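Local coordinates for ferripyochelin binding protein (PDB 1V3W) that probably catalyses the reversible hydration of carbon dioxide as a gamma-class carbonic anhydrase, holding zinc between the subunits of its trimer and also binding calcium, at residues Pro39-Arg44 with Ser56-Asn61; Val62-Ser67 with Val78-Asn83; Gly92-Ile97 with Gly110-Ile115. One frame throughout, in Å; residues are numbered along the deposited sequence.

Interaction 1 (Pro39-Arg44 with Ser56-Asn61); sequences PSAVLR and SNVQDN. With CA (calcium ion), chain C; EDO (1,2-ethanediol), chain H.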
loop_
_atom_site.group_PDB
_atom_site.type_symbol
_atom_site.label_atom_id
_atom_site.label_comp_id
_atom_site.label_asym_id
_atom_site.label_seq_id
_atom_site.Cartn_x
_atom_site.Cartn_y
_atom_site.Cartn_z
ATOM N N PRO A 39 -5.799 -2.007 -10.486
ATOM C CA PRO A 39 -6.599 -2.245 -9.283
ATOM C C PRO A 39 -6.104 -1.626 -7.987
ATOM O O PRO A 39 -4.931 -1.735 -7.644
ATOM C CB PRO A 39 -6.639 -3.767 -9.191
ATOM C CG PRO A 39 -6.617 -4.186 -10.620
ATOM C CD PRO A 39 -5.572 -3.269 -11.215
ATOM N N SER A 40 -7.022 -0.979 -7.278
ATOM C CA SER A 40 -6.736 -0.380 -5.979
ATOM C C SER A 40 -5.823 0.842 -5.995
ATOM O O SER A 40 -5.419 1.329 -4.938
ATOM C CB SER A 40 -6.160 -1.450 -5.042
ATOM O OG SER A 40 -6.883 -1.513 -3.822
ATOM N N ALA A 41 -5.492 1.333 -7.184
ATOM C CA ALA A 41 -4.670 2.531 -7.291
ATOM C C ALA A 41 -5.601 3.710 -7.024
ATOM O O ALA A 41 -6.786 3.655 -7.356
ATOM C CB ALA A 41 -4.070 2.641 -8.684
ATOM N N VAL A 42 -5.073 4.767 -6.419
ATOM C CA VAL A 42 -5.871 5.949 -6.116
ATOM C C VAL A 42 -5.199 7.218 -6.617
ATOM O O VAL A 42 -4.062 7.509 -6.250
ATOM C CB VAL A 42 -6.105 6.107 -4.586
ATOM C CG1 VAL A 42 -6.935 7.359 -4.313
ATOM C CG2 VAL A 42 -6.808 4.870 -4.030
ATOM N N LEU A 43 -5.897 7.952 -7.478
ATOM C CA LEU A 43 -5.399 9.222 -7.996
ATOM C C LEU A 43 -6.408 10.249 -7.490
ATOM O O LEU A 43 -7.486 10.416 -8.060
ATOM C CB LEU A 43 -5.343 9.223 -9.531
ATOM C CG LEU A 43 -4.238 8.371 -10.167
ATOM C CD1 LEU A 43 -4.539 6.896 -9.959
ATOM C CD2 LEU A 43 -4.138 8.680 -11.649
ATOM N N ARG A 44 -6.061 10.918 -6.394
ATOM C CA ARG A 44 -6.958 11.893 -5.787
ATOM C C ARG A 44 -6.611 13.328 -6.168
ATOM O O ARG A 44 -5.724 13.944 -5.585
ATOM C CB ARG A 44 -6.954 11.706 -4.262
ATOM C CG ARG A 44 -7.946 12.583 -3.505
ATOM C CD ARG A 44 -8.494 11.873 -2.255
ATOM N NE ARG A 44 -7.455 11.477 -1.305
ATOM C CZ ARG A 44 -6.968 12.260 -0.345
ATOM N NH1 ARG A 44 -7.422 13.498 -0.193
ATOM N NH2 ARG A 44 -6.029 11.800 0.472
ATOM N N SER A 56 2.174 5.934 -19.787
ATOM C CA SER A 56 2.546 5.716 -18.395
ATOM C C SER A 56 1.540 4.868 -17.633
ATOM O O SER A 56 0.340 4.898 -17.913
ATOM C CB SER A 56 2.751 7.062 -17.696
ATOM O OG SER A 56 3.868 7.737 -18.259
ATOM N N ASN A 57 2.043 4.103 -16.667
ATOM C CA ASN A 57 1.194 3.229 -15.867
ATOM C C ASN A 57 1.295 3.513 -14.374
ATOM O O ASN A 57 2.363 3.839 -13.861
ATOM C CB ASN A 57 1.543 1.760 -16.129
ATOM C CG ASN A 57 3.013 1.451 -15.888
ATOM O OD1 ASN A 57 3.846 1.561 -16.798
ATOM N ND2 ASN A 57 3.340 1.069 -14.666
ATOM N N VAL A 58 0.164 3.377 -13.691
ATOM C CA VAL A 58 0.068 3.598 -12.249
ATOM C C VAL A 58 -0.422 2.256 -11.719
ATOM O O VAL A 58 -1.603 1.930 -11.826
ATOM C CB VAL A 58 -0.956 4.706 -11.936
ATOM C CG1 VAL A 58 -0.987 4.983 -10.448
ATOM C CG2 VAL A 58 -0.592 5.978 -12.705
ATOM N N GLN A 59 0.494 1.485 -11.146
ATOM C CA GLN A 59 0.189 0.141 -10.689
ATOM C C GLN A 59 -0.681 -0.065 -9.455
ATOM O O GLN A 59 -1.109 0.888 -8.801
ATOM C CB GLN A 59 1.505 -0.635 -10.597
ATOM C CG GLN A 59 2.117 -0.822 -11.992
ATOM C CD GLN A 59 3.524 -1.383 -11.985
ATOM O OE1 GLN A 59 3.966 -1.986 -11.007
ATOM N NE2 GLN A 59 4.235 -1.199 -13.093
ATOM N N ASP A 60 -0.958 -1.332 -9.165
ATOM C CA ASP A 60 -1.831 -1.716 -8.060
ATOM C C ASP A 60 -1.451 -1.135 -6.711
ATOM O O ASP A 60 -0.283 -1.116 -6.334
ATOM C CB ASP A 60 -1.883 -3.242 -7.930
ATOM C CG ASP A 60 -1.744 -3.948 -9.263
ATOM O OD1 ASP A 60 -2.759 -4.438 -9.801
ATOM O OD2 ASP A 60 -0.608 -4.005 -9.771
ATOM N N ASN A 61 -2.466 -0.683 -5.982
ATOM C CA ASN A 61 -2.304 -0.125 -4.644
ATOM C C ASN A 61 -1.402 1.094 -4.516
ATOM O O ASN A 61 -0.905 1.404 -3.432
ATOM C CB ASN A 61 -1.872 -1.230 -3.672
ATOM C CG ASN A 61 -3.039 -2.101 -3.250
ATOM O OD1 ASN A 61 -4.069 -1.586 -2.828
ATOM N ND2 ASN A 61 -2.890 -3.414 -3.364
HETATM CA CA CA C . -5.874 -0.630 -1.849
HETATM C C1 EDO H . -10.091 -3.314 -4.511
HETATM O O1 EDO H . -9.790 -1.981 -4.905
HETATM C C2 EDO H . -11.586 -3.622 -4.760
HETATM O O2 EDO H . -12.258 -2.485 -5.319
#
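Pro39 starts the contact by accepting a hydrogen bond at its O from Asn61 N (3.2 Å), which ties together corners of two successive coils of the left-handed parallel beta-helix. The same carbonyl draws in the CA-H of Asp60, its O lying 3.1 Å from Asp60 CA. The Pro39 ring runs alongside the Asp60 side chain, with CD 3.4 Å from OD1; the carboxylate itself forms a salt bridge with Arg44 of the third subunit. Ser40 turns the chain in the left-handed region (phi 70°) and, like Asn61, is a calcium ligand: Ser40 OG binds the ion at 2.4 Å and Asn61 OD1 at 2.3 Å. The two oxygens sit side by side because both grip the metal, not because they bond each other. The same pair from each of the other two subunits completes six oxygen ligands, so the ion joins all three chains. Ser40 OG also shares a hydrogen bond with O1 of an ethanediol, probably a crystallisation additive. Beyond the metal, Ala41 CB rests 3.4 Å from Gln59 O, inside the coil, and the apolar contact begins with Val58. Leu43, its CG anti to the carbonyl carbon (chi1 -72°), sends one branch inward across Val58, where CD1 meets CG1 at 4.1 Å.

Interaction 2 (Val62-Ser67 with Val78-Asn83); sequences VSIHTS and VTIGHN. With ZN (zinc ion), chain B; ZN (zinc ion), chain D.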
loop_
_atom_site.group_PDB
_atom_site.type_symbol
_atom_site.label_atom_id
_atom_site.label_comp_id
_atom_site.label_asym_id
_atom_site.label_seq_id
_atom_site.Cartn_x
_atom_site.Cartn_y
_atom_site.Cartn_z
ATOM N N VAL A 62 -1.208 1.787 -5.633
ATOM C CA VAL A 62 -0.419 3.013 -5.652
ATOM C C VAL A 62 -1.336 4.162 -5.237
ATOM O O VAL A 62 -2.543 4.104 -5.454
ATOM C CB VAL A 62 0.087 3.328 -7.080
ATOM C CG1 VAL A 62 0.559 4.780 -7.175
ATOM C CG2 VAL A 62 1.216 2.394 -7.445
ATOM N N SER A 63 -0.769 5.185 -4.607
ATOM C CA SER A 63 -1.543 6.368 -4.257
ATOM C C SER A 63 -0.822 7.572 -4.848
ATOM O O SER A 63 0.409 7.654 -4.795
ATOM C CB SER A 63 -1.644 6.565 -2.741
ATOM O OG SER A 63 -2.388 5.531 -2.133
ATOM N N ILE A 64 -1.580 8.483 -5.446
ATOM C CA ILE A 64 -1.002 9.707 -5.980
ATOM C C ILE A 64 -1.841 10.846 -5.431
ATOM O O ILE A 64 -3.071 10.821 -5.508
ATOM C CB ILE A 64 -1.020 9.760 -7.521
ATOM C CG1 ILE A 64 -0.254 8.566 -8.091
ATOM C CG2 ILE A 64 -0.373 11.065 -7.998
ATOM C CD1 ILE A 64 -0.176 8.546 -9.610
ATOM N N HIS A 65 -1.172 11.828 -4.839
ATOM C CA HIS A 65 -1.858 12.976 -4.275
ATOM C C HIS A 65 -0.986 14.206 -4.468
ATOM O O HIS A 65 0.079 14.131 -5.086
ATOM C CB HIS A 65 -2.134 12.752 -2.788
ATOM C CG HIS A 65 -3.160 13.681 -2.220
ATOM N ND1 HIS A 65 -3.048 14.238 -0.965
ATOM C CD2 HIS A 65 -4.320 14.148 -2.739
ATOM C CE1 HIS A 65 -4.096 15.012 -0.736
ATOM N NE2 HIS A 65 -4.881 14.975 -1.796
ATOM N N THR A 66 -1.439 15.334 -3.935
ATOM C CA THR A 66 -0.711 16.590 -4.060
ATOM C C THR A 66 -0.864 17.417 -2.793
ATOM O O THR A 66 -1.607 17.056 -1.880
ATOM C CB THR A 66 -1.263 17.440 -5.218
ATOM O OG1 THR A 66 -2.588 17.880 -4.888
ATOM C CG2 THR A 66 -1.306 16.632 -6.514
ATOM N N SER A 67 -0.147 18.536 -2.757
ATOM C CA SER A 67 -0.206 19.473 -1.644
ATOM C C SER A 67 -0.482 20.823 -2.288
ATOM O O SER A 67 -0.230 21.000 -3.481
ATOM C CB SER A 67 1.128 19.507 -0.895
ATOM O OG SER A 67 2.212 19.711 -1.784
ATOM N N VAL A 78 6.340 6.360 -18.033
ATOM C CA VAL A 78 6.666 6.270 -16.620
ATOM C C VAL A 78 5.965 5.071 -16.009
ATOM O O VAL A 78 4.783 4.832 -16.255
ATOM C CB VAL A 78 6.230 7.536 -15.849
ATOM C CG1 VAL A 78 6.429 7.327 -14.347
ATOM C CG2 VAL A 78 7.036 8.734 -16.319
ATOM N N THR A 79 6.716 4.308 -15.225
ATOM C CA THR A 79 6.180 3.143 -14.542
ATOM C C THR A 79 6.123 3.453 -13.053
ATOM O O THR A 79 7.160 3.646 -12.422
ATOM C CB THR A 79 7.084 1.907 -14.748
ATOM O OG1 THR A 79 7.027 1.494 -16.117
ATOM C CG2 THR A 79 6.633 0.757 -13.854
ATOM N N ILE A 80 4.919 3.532 -12.497
ATOM C CA ILE A 80 4.780 3.786 -11.069
ATOM C C ILE A 80 4.477 2.428 -10.447
ATOM O O ILE A 80 3.356 1.920 -10.526
ATOM C CB ILE A 80 3.659 4.797 -10.773
ATOM C CG1 ILE A 80 3.907 6.080 -11.577
ATOM C CG2 ILE A 80 3.636 5.119 -9.279
ATOM C CD1 ILE A 80 2.902 7.173 -11.317
ATOM N N GLY A 81 5.514 1.848 -9.848
ATOM C CA GLY A 81 5.438 0.526 -9.261
ATOM C C GLY A 81 4.398 0.258 -8.201
ATOM O O GLY A 81 3.978 1.149 -7.467
ATOM N N HIS A 82 4.002 -1.007 -8.123
ATOM C CA HIS A 82 3.013 -1.451 -7.161
ATOM C C HIS A 82 3.291 -0.872 -5.782
ATOM O O HIS A 82 4.434 -0.870 -5.321
ATOM C CB HIS A 82 3.057 -2.977 -7.001
ATOM C CG HIS A 82 3.096 -3.738 -8.288
ATOM N ND1 HIS A 82 1.961 -4.066 -9.000
ATOM C CD2 HIS A 82 4.136 -4.264 -8.976
ATOM C CE1 HIS A 82 2.302 -4.764 -10.069
ATOM N NE2 HIS A 82 3.617 -4.898 -10.078
ATOM N N ASN A 83 2.246 -0.375 -5.136
ATOM C CA ASN A 83 2.321 0.187 -3.802
ATOM C C ASN A 83 3.207 1.390 -3.539
ATOM O O ASN A 83 3.463 1.748 -2.386
ATOM C CB ASN A 83 2.634 -0.932 -2.819
ATOM C CG ASN A 83 1.488 -1.875 -2.684
ATOM O OD1 ASN A 83 1.155 -2.595 -3.619
ATOM N ND2 ASN A 83 0.832 -1.841 -1.534
HETATM ZN ZN ZN B . -1.560 13.823 0.650
HETATM ZN ZN ZN D . 4.472 -5.956 -11.768
HETATM O O HOH W 1 -2.304 14.207 2.273
HETATM O O HOH W 2 4.541 -4.649 -13.042
#
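Ile80 meets both apolar residues of 62-67, each with a different branch. With CG1 set beside the backbone N (chi1 -55°), CG2 is anti to it and lies 3.7 Å from Val62 CG1, the two side chains crossing at about a right angle. The other branch is extended through CG1 and ends tip to tip with Ile64, CD1 against CD1 at 3.8 Å. Gly81 follows with its carbonyl turned to the same valine: Gly81 O is only 3.0 Å from Val62 CG2, a tight approach of a methyl to an oxygen. These groups fill the interior of the left-handed beta-helix between a strand of one face, 63-65, and a strand of another, 79-80. The CB of His82 points away from 62-67, and its imidazole serves a zinc site between subunits. His82 NE2 binds one zinc ion at 2.2 Å, with a water and His65 and His87 of the third subunit as the other ligands. Asp60 OD2 weakly hydrogen-bonds His82 ND1, a second-shell link that should help to fix the ring. His65 has the complementary role at a second zinc ion, held through ND1 at 2.2 Å beside a water, His87 of the same chain and His82 of the second subunit. Last comes Asn83, whose backbone N lies 3.7 Å from Val62 CG2 and whose amide crosses to the third subunit, OD1 to Ser63 OG and ND2 to Asn61 O.

Interaction 3 (Gly92-Ile97 with Gly110-Ile115); sequences GNYVII and GDHVII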
loop_
_atom_site.group_PDB
_atom_site.type_symbol
_atom_site.label_atom_id
_atom_site.label_comp_id
_atom_site.label_asym_id
_atom_site.label_seq_id
_atom_site.Cartn_x
_atom_site.Cartn_y
_atom_site.Cartn_z
ATOM N N GLY A 92 9.837 13.046 -14.648
ATOM C CA GLY A 92 10.128 13.165 -16.066
ATOM C C GLY A 92 9.689 11.986 -16.909
ATOM O O GLY A 92 8.768 11.255 -16.548
ATOM N N ASN A 93 10.363 11.802 -18.038
ATOM C CA ASN A 93 10.048 10.723 -18.964
ATOM C C ASN A 93 10.958 9.514 -18.775
ATOM O O ASN A 93 12.116 9.656 -18.384
ATOM C CB ASN A 93 10.164 11.230 -20.407
ATOM C CG ASN A 93 9.312 12.460 -20.664
ATOM O OD1 ASN A 93 8.148 12.512 -20.281
ATOM N ND2 ASN A 93 9.890 13.457 -21.329
ATOM N N TYR A 94 10.422 8.326 -19.048
ATOM C CA TYR A 94 11.174 7.076 -18.924
ATOM C C TYR A 94 11.715 6.916 -17.512
ATOM O O TYR A 94 12.921 6.750 -17.302
ATOM C CB TYR A 94 12.329 7.056 -19.932
ATOM C CG TYR A 94 11.888 7.339 -21.346
ATOM C CD1 TYR A 94 11.316 6.343 -22.133
ATOM C CD2 TYR A 94 11.991 8.623 -21.878
ATOM C CE1 TYR A 94 10.853 6.618 -23.416
ATOM C CE2 TYR A 94 11.528 8.912 -23.156
ATOM C CZ TYR A 94 10.958 7.905 -23.917
ATOM O OH TYR A 94 10.458 8.181 -25.162
ATOM N N VAL A 95 10.810 6.972 -16.543
ATOM C CA VAL A 95 11.178 6.837 -15.144
ATOM C C VAL A 95 10.497 5.632 -14.530
ATOM O O VAL A 95 9.298 5.430 -14.713
ATOM C CB VAL A 95 10.758 8.080 -14.329
ATOM C CG1 VAL A 95 11.095 7.881 -12.853
ATOM C CG2 VAL A 95 11.458 9.319 -14.872
ATOM N N ILE A 96 11.274 4.823 -13.820
ATOM C CA ILE A 96 10.725 3.667 -13.139
ATOM C C ILE A 96 10.703 3.996 -11.656
ATOM O O ILE A 96 11.754 4.135 -11.022
ATOM C CB ILE A 96 11.578 2.396 -13.361
ATOM C CG1 ILE A 96 11.493 1.971 -14.828
ATOM C CG2 ILE A 96 11.082 1.262 -12.456
ATOM C CD1 ILE A 96 12.306 0.740 -15.164
ATOM N N ILE A 97 9.501 4.156 -11.114
ATOM C CA ILE A 97 9.333 4.440 -9.698
ATOM C C ILE A 97 9.209 3.076 -9.032
ATOM O O ILE A 97 8.231 2.354 -9.242
ATOM C CB ILE A 97 8.064 5.290 -9.451
ATOM C CG1 ILE A 97 8.235 6.668 -10.099
ATOM C CG2 ILE A 97 7.801 5.431 -7.959
ATOM C CD1 ILE A 97 9.407 7.473 -9.559
ATOM N N GLY A 110 14.433 13.503 -12.871
ATOM C CA GLY A 110 14.820 13.660 -14.262
ATOM C C GLY A 110 14.375 12.513 -15.150
ATOM O O GLY A 110 13.637 11.628 -14.718
ATOM N N ASP A 111 14.829 12.528 -16.400
ATOM C CA ASP A 111 14.469 11.489 -17.356
ATOM C C ASP A 111 15.418 10.302 -17.281
ATOM O O ASP A 111 16.586 10.452 -16.919
ATOM C CB ASP A 111 14.475 12.055 -18.778
ATOM C CG ASP A 111 13.714 13.358 -18.891
ATOM O OD1 ASP A 111 12.614 13.466 -18.307
ATOM O OD2 ASP A 111 14.217 14.274 -19.572
ATOM N N HIS A 112 14.910 9.124 -17.631
ATOM C CA HIS A 112 15.702 7.901 -17.601
ATOM C C HIS A 112 16.298 7.701 -16.215
ATOM O O HIS A 112 17.517 7.653 -16.036
ATOM C CB HIS A 112 16.809 7.960 -18.654
ATOM C CG HIS A 112 16.302 7.886 -20.061
ATOM N ND1 HIS A 112 15.663 6.774 -20.565
ATOM C CD2 HIS A 112 16.337 8.788 -21.071
ATOM C CE1 HIS A 112 15.329 6.993 -21.824
ATOM N NE2 HIS A 112 15.726 8.208 -22.156
ATOM N N VAL A 113 15.411 7.588 -15.236
ATOM C CA VAL A 113 15.798 7.393 -13.848
ATOM C C VAL A 113 15.103 6.166 -13.282
ATOM O O VAL A 113 13.975 5.846 -13.655
ATOM C CB VAL A 113 15.407 8.622 -12.986
ATOM C CG1 VAL A 113 15.532 8.294 -11.499
ATOM C CG2 VAL A 113 16.296 9.801 -13.340
ATOM N N ILE A 114 15.795 5.462 -12.397
ATOM C CA ILE A 114 15.208 4.309 -11.739
ATOM C C ILE A 114 15.305 4.571 -10.251
ATOM O O ILE A 114 16.387 4.843 -9.730
ATOM C CB ILE A 114 15.951 2.994 -12.063
ATOM C CG1 ILE A 114 15.746 2.634 -13.537
ATOM C CG2 ILE A 114 15.425 1.860 -11.177
ATOM C CD1 ILE A 114 16.458 1.367 -13.965
ATOM N N ILE A 115 14.158 4.540 -9.582
ATOM C CA ILE A 115 14.102 4.727 -8.142
ATOM C C ILE A 115 13.962 3.312 -7.596
ATOM O O ILE A 115 13.040 2.585 -7.970
ATOM C CB ILE A 115 12.873 5.560 -7.721
ATOM C CG1 ILE A 115 12.885 6.923 -8.428
ATOM C CG2 ILE A 115 12.858 5.729 -6.209
ATOM C CD1 ILE A 115 14.087 7.793 -8.107
#
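Strands 95-97 and 113-115 are neighbouring rungs of one flat face of the beta-helix, parallel and 4.8 Å apart, with a rounded corner just before each. At the corner Asp111 OD1 accepts a hydrogen bond from Asn93 N at 2.8 Å, met on its anti side and 30° out of the carboxylate plane. The two side chains point the same way. Asn93 OD1 accepts a hydrogen bond from Glu76 N of the preceding coil and Asp129 OD1 receives Asp111 N from the next, so the same side-chain-to-backbone bond repeats from coil to coil. Asn93 O in turn takes His112 N at 2.9 Å. Tyr94 and His112 both adopt left-handed backbone angles, and their rings lie side by side with planes 10° apart but slid so that they barely overlap, His112 CE1 coming 3.5 Å from Tyr94 CG. Tyr77 and Tyr130 extend this row of nearly parallel rings, and His112 ND1 is hydrogen-bonded to Thr152 OG1 on helix 146-169. Each residue here faces its counterpart 18 positions on, one full turn of three hexapeptides in the left-handed beta-helix. The strands are joined by Ile96 N to Val113 O (2.9 Å) and by a nearly straight bond from Ile115 N to Ile96 O (2.8 Å). Ile96 and Ile114 are on the outer face, and Ile96 packs against Trp151 and Asn155 of the same helix. Val95 and Val113 face inward with Ile97 and Ile115. Val95 CG2 presses to within 3.2 Å of Gly110 O, a buried carbonyl oxygen with no polar partner in the model.

Along the chain the three contacts come in series, climbing the beta-helix coil by coil. Interactions 1 and 2 adjoin, their centres about 6 Å apart: strands 42-45 and 63-65 are neighbours in one sheet, 57-58 and 79-80 in another. Both therefore join one face to a second, whereas interaction 3 lies within a single face. That face is shared by all three, and strand 79-80 hydrogen-bonds directly to 95-97, linking interaction 2 to interaction 3, about 13 Å away between centres. Interactions 1 and 3 lie about 17 Å apart on opposite sides of the chain's centre. The metal ligands belong to interactions 1 and 2, where the subunits meet, while 92-97 and 110-115 touch no other chain of the trimer.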